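Local coordinates for protein inorganic polyphosphate/ATP-glucomannokinase (Arthrobacter sp., PDB 1WOQ) that probably phosphorylates glucose and mannose, using inorganic polyphosphate or ATP as phosphoryl donor, as a kinase of the ROK family, at residues 196-199 with 200-203; 226-229 with 230-233. All coordinates share one frame; numbering follows the deposited sequence.

Interaction 1. Residues 196-199 with 200-203; sequences DEYS and VLLQ
With chi1 at -172°, Tyr198 sets its CG anti to the backbone N, while Leu202, one helical turn later, turns its CG anti to its own carbonyl carbon (chi1 -63°); the two settings bring the isobutyl group over one face of the phenol ring. Leu202 CG stands 4.1 Å from the centroid of the Tyr198 ring and only 12° off the ring normal, which makes this an i to i+4 CH-pi contact over the middle of the ring. CD1 of Leu202 lies 3.6 Å from CE2 of Tyr198, and CD2 of Leu202 lies 3.9 Å from CZ of Tyr198. The Leu201 methyl CD1 is a looser neighbour, 4.5 Å from CD1 of Tyr198 and oblique to the ring.

The same i to i+4 pair is joined by the backbone bond from Leu202 N to Tyr198 O (2.9 Å). Gln203 N likewise bonds to Ser199 O at 2.8 Å, whereas the bond from Leu201 N to Glu197 O is weak. All belong to helix 195-213, which leads into strand 217-221; with the Tyr198 side chain about 11 Å from the bound beta-D-glucopyranose, this is packing near the sugar site, not in it. Outside the segments, Tyr198 OH bonds to Ala183 O, and Ser199 OG to Trp195 O and Asn234 ND2. The buried tyrosine thus combines an apolar ring contact along its own helix with a satisfied hydroxyl, consistent with a fixed ring orientation.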
loop_
_atom_site.group_PDB
_atom_site.type_symbol
_atom_site.label_atom_id
_atom_site.label_comp_id
_atom_site.label_asym_id
_atom_site.label_seq_id
_atom_site.Cartn_x
_atom_site.Cartn_y
_atom_site.Cartn_z
ATOM N N ASP A 196 0.476 -1.815 24.760
ATOM C CA ASP A 196 -0.430 -0.903 25.452
ATOM C C ASP A 196 -0.016 0.552 25.276
ATOM O O ASP A 196 -0.866 1.428 25.105
ATOM C CB ASP A 196 -0.508 -1.234 26.946
ATOM C CG ASP A 196 -1.140 -2.585 27.210
ATOM O OD1 ASP A 196 -2.086 -2.953 26.481
ATOM O OD2 ASP A 196 -0.701 -3.273 28.156
ATOM N N GLU A 197 1.287 0.818 25.323
ATOM C CA GLU A 197 1.763 2.181 25.148
ATOM C C GLU A 197 1.495 2.604 23.707
ATOM O O GLU A 197 1.159 3.760 23.436
ATOM C CB GLU A 197 3.257 2.268 25.469
ATOM C CG GLU A 197 3.572 1.939 26.928
ATOM C CD GLU A 197 5.056 1.996 27.239
ATOM O OE1 GLU A 197 5.839 1.366 26.503
ATOM O OE2 GLU A 197 5.436 2.665 28.224
ATOM N N TYR A 198 1.636 1.655 22.786
ATOM C CA TYR A 198 1.387 1.917 21.370
ATOM C C TYR A 198 -0.099 2.219 21.192
ATOM O O TYR A 198 -0.478 3.037 20.355
ATOM C CB TYR A 198 1.780 0.694 20.531
ATOM C CG TYR A 198 1.756 0.915 19.029
ATOM C CD1 TYR A 198 2.402 2.011 18.454
ATOM C CD2 TYR A 198 1.118 0.009 18.182
ATOM C CE1 TYR A 198 2.412 2.201 17.068
ATOM C CE2 TYR A 198 1.125 0.184 16.794
ATOM C CZ TYR A 198 1.772 1.280 16.245
ATOM O OH TYR A 198 1.782 1.456 14.878
ATOM N N SER A 199 -0.937 1.558 21.989
ATOM C CA SER A 199 -2.382 1.769 21.923
ATOM C C SER A 199 -2.739 3.211 22.262
ATOM O O SER A 199 -3.709 3.754 21.736
ATOM C CB SER A 199 -3.114 0.822 22.879
ATOM O OG SER A 199 -3.008 -0.520 22.445
ATOM N N VAL A 200 -1.962 3.829 23.150
ATOM C CA VAL A 200 -2.206 5.218 23.528
ATOM C C VAL A 200 -1.989 6.102 22.300
ATOM O O VAL A 200 -2.800 6.980 21.995
ATOM C CB VAL A 200 -1.248 5.678 24.654
ATOM C CG1 VAL A 200 -1.373 7.178 24.871
ATOM C CG2 VAL A 200 -1.573 4.937 25.946
ATOM N N LEU A 201 -0.881 5.865 21.603
ATOM C CA LEU A 201 -0.559 6.624 20.402
ATOM C C LEU A 201 -1.620 6.426 19.322
ATOM O O LEU A 201 -2.009 7.377 18.641
ATOM C CB LEU A 201 0.806 6.196 19.858
ATOM C CG LEU A 201 2.033 6.769 20.569
ATOM C CD1 LEU A 201 3.284 6.066 20.075
ATOM C CD2 LEU A 201 2.125 8.265 20.297
ATOM N N LEU A 202 -2.088 5.192 19.160
ATOM C CA LEU A 202 -3.097 4.911 18.147
ATOM C C LEU A 202 -4.447 5.511 18.525
ATOM O O LEU A 202 -5.193 5.949 17.654
ATOM C CB LEU A 202 -3.233 3.402 17.921
ATOM C CG LEU A 202 -1.980 2.712 17.371
ATOM C CD1 LEU A 202 -2.293 1.250 17.103
ATOM C CD2 LEU A 202 -1.522 3.394 16.085
ATOM N N GLN A 203 -4.760 5.527 19.822
ATOM C CA GLN A 203 -6.021 6.111 20.284
ATOM C C GLN A 203 -6.026 7.577 19.869
ATOM O O GLN A 203 -7.030 8.095 19.378
ATOM C CB GLN A 203 -6.132 6.012 21.809
ATOM C CG GLN A 203 -7.310 6.778 22.434
ATOM C CD GLN A 203 -8.666 6.272 21.972
ATOM O OE1 GLN A 203 -8.855 5.078 21.760
ATOM N NE2 GLN A 203 -9.623 7.183 21.834
#

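Interaction 2. Residues 226-229 with 230-233; sequences KRAD and EYLP
Ala228 and Tyr231 pack closely: CA of Ala228 sits 3.8 Å from the centroid of the Tyr231 ring, 23° off the normal and offset toward the rim, a CH-pi contact over one face. Tyr231 reaches this place because its CG lies between the backbone N and the carbonyl carbon (chi1 50°), folding the ring back beneath the preceding turn. Ala228 CB in turn meets Leu232 CD1 at 3.6 Å. The backbone coils tightly here, in the loop between strands 217-221 and 241-243 of the ROK fold: Ala228 O accepts from both Tyr231 N (3.1 Å) and Leu232 N (2.9 Å), and the chain runs on into a 3-10 segment at Leu232. Were Tyr231 replaced by an alanine, Ala228 CA would probably lose the ring face over it, and Ile224 O its hydroxyl partner. The outer side is ionic, a salt-bridge network of Arg227, Asp229 and Glu230, with Asp229 exposed. Arg227 NH1 pairs with Asp229 OD1 at 3.0 Å, whereas the salt bridge from Arg227 NH2 to Glu230 OE2 is long, 3.4 Å, its hydrogen bond weak. Both oxygens lie at the guanidinium edge, in plane, although the Glu230 carboxylate plane is turned 79° from it.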
loop_
_atom_site.group_PDB
_atom_site.type_symbol
_atom_site.label_atom_id
_atom_site.label_comp_id
_atom_site.label_asym_id
_atom_site.label_seq_id
_atom_site.Cartn_x
_atom_site.Cartn_y
_atom_site.Cartn_z
ATOM N N LYS A 226 -1.506 -7.694 11.763
ATOM C CA LYS A 226 -1.699 -9.096 12.114
ATOM C C LYS A 226 -1.702 -9.238 13.633
ATOM O O LYS A 226 -2.074 -10.281 14.166
ATOM C CB LYS A 226 -0.585 -9.959 11.516
ATOM C CG LYS A 226 -0.948 -11.433 11.372
ATOM C CD LYS A 226 -1.668 -11.723 10.050
ATOM C CE LYS A 226 -2.981 -10.961 9.913
ATOM N NZ LYS A 226 -3.579 -11.116 8.553
ATOM N N ARG A 227 -1.283 -8.179 14.321
ATOM C CA ARG A 227 -1.250 -8.170 15.781
ATOM C C ARG A 227 -2.304 -7.203 16.307
ATOM O O ARG A 227 -2.226 -6.744 17.446
ATOM C CB ARG A 227 0.131 -7.743 16.287
ATOM C CG ARG A 227 1.281 -8.569 15.731
ATOM C CD ARG A 227 1.146 -10.054 16.059
ATOM N NE ARG A 227 1.328 -10.336 17.481
ATOM C CZ ARG A 227 0.359 -10.314 18.390
ATOM N NH1 ARG A 227 -0.887 -10.026 18.036
ATOM N NH2 ARG A 227 0.637 -10.579 19.660
ATOM N N ALA A 228 -3.289 -6.902 15.467
ATOM C CA ALA A 228 -4.363 -5.982 15.824
ATOM C C ALA A 228 -5.059 -6.326 17.138
ATOM O O ALA A 228 -5.513 -5.436 17.857
ATOM C CB ALA A 228 -5.385 -5.923 14.698
ATOM N N ASP A 229 -5.152 -7.612 17.456
ATOM C CA ASP A 229 -5.813 -8.026 18.688
ATOM C C ASP A 229 -5.080 -7.526 19.930
ATOM O O ASP A 229 -5.631 -7.528 21.031
ATOM C CB ASP A 229 -5.945 -9.551 18.731
ATOM C CG ASP A 229 -4.613 -10.255 18.604
ATOM O OD1 ASP A 229 -3.904 -10.015 17.602
ATOM O OD2 ASP A 229 -4.278 -11.052 19.505
ATOM N N GLU A 230 -3.841 -7.081 19.743
ATOM C CA GLU A 230 -3.027 -6.574 20.845
ATOM C C GLU A 230 -3.256 -5.094 21.152
ATOM O O GLU A 230 -2.832 -4.606 22.202
ATOM C CB GLU A 230 -1.540 -6.781 20.547
ATOM C CG GLU A 230 -1.071 -8.222 20.590
ATOM C CD GLU A 230 -1.296 -8.865 21.945
ATOM O OE1 GLU A 230 -1.018 -8.209 22.969
ATOM O OE2 GLU A 230 -1.744 -10.029 21.986
ATOM N N TYR A 231 -3.916 -4.375 20.249
ATOM C CA TYR A 231 -4.142 -2.952 20.480
ATOM C C TYR A 231 -5.524 -2.405 20.134
ATOM O O TYR A 231 -6.001 -1.480 20.794
ATOM C CB TYR A 231 -3.057 -2.133 19.768
ATOM C CG TYR A 231 -2.831 -2.482 18.312
ATOM C CD1 TYR A 231 -3.639 -1.947 17.306
ATOM C CD2 TYR A 231 -1.786 -3.326 17.936
ATOM C CE1 TYR A 231 -3.406 -2.243 15.959
ATOM C CE2 TYR A 231 -1.546 -3.629 16.595
ATOM C CZ TYR A 231 -2.359 -3.085 15.612
ATOM O OH TYR A 231 -2.128 -3.391 14.288
ATOM N N LEU A 232 -6.176 -2.956 19.116
ATOM C CA LEU A 232 -7.502 -2.461 18.756
ATOM C C LEU A 232 -8.493 -2.593 19.914
ATOM O O LEU A 232 -9.293 -1.691 20.157
ATOM C CB LEU A 232 -8.039 -3.185 17.517
ATOM C CG LEU A 232 -7.278 -2.940 16.211
ATOM C CD1 LEU A 232 -8.051 -3.580 15.062
ATOM C CD2 LEU A 232 -7.112 -1.443 15.965
ATOM N N PRO A 233 -8.454 -3.718 20.648
ATOM C CA PRO A 233 -9.381 -3.890 21.773
ATOM C C PRO A 233 -9.280 -2.782 22.830
ATOM O O PRO A 233 -10.242 -2.514 23.546
ATOM C CB PRO A 233 -8.990 -5.256 22.328
ATOM C CG PRO A 233 -8.565 -5.997 21.102
ATOM C CD PRO A 233 -7.719 -4.969 20.382
#

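Overall arrangement
Past the N-terminal sheet and the first strands of the second sheet, the chain enters helix 195-213, where interaction 1 joins successive turns, then passes through strand 217-221 into the loop that carries interaction 2 and leads on to strand 241-243. The two contacts are in series: each is local, neither encloses nor crosses the other, and neither closes a long loop. Their centres are 11 Å apart, yet they meet directly, with Ser199 OG 3.1 Å from Tyr231 CB and Leu202 CD1 3.5 Å from Tyr231 CD1. Tyr231 thereby packs the loop against the helix, while Ala228 and Leu232 touch Pro243. The helix and the loop are thus tied to the edge strand 241-243 of the sheet that also holds 217-221.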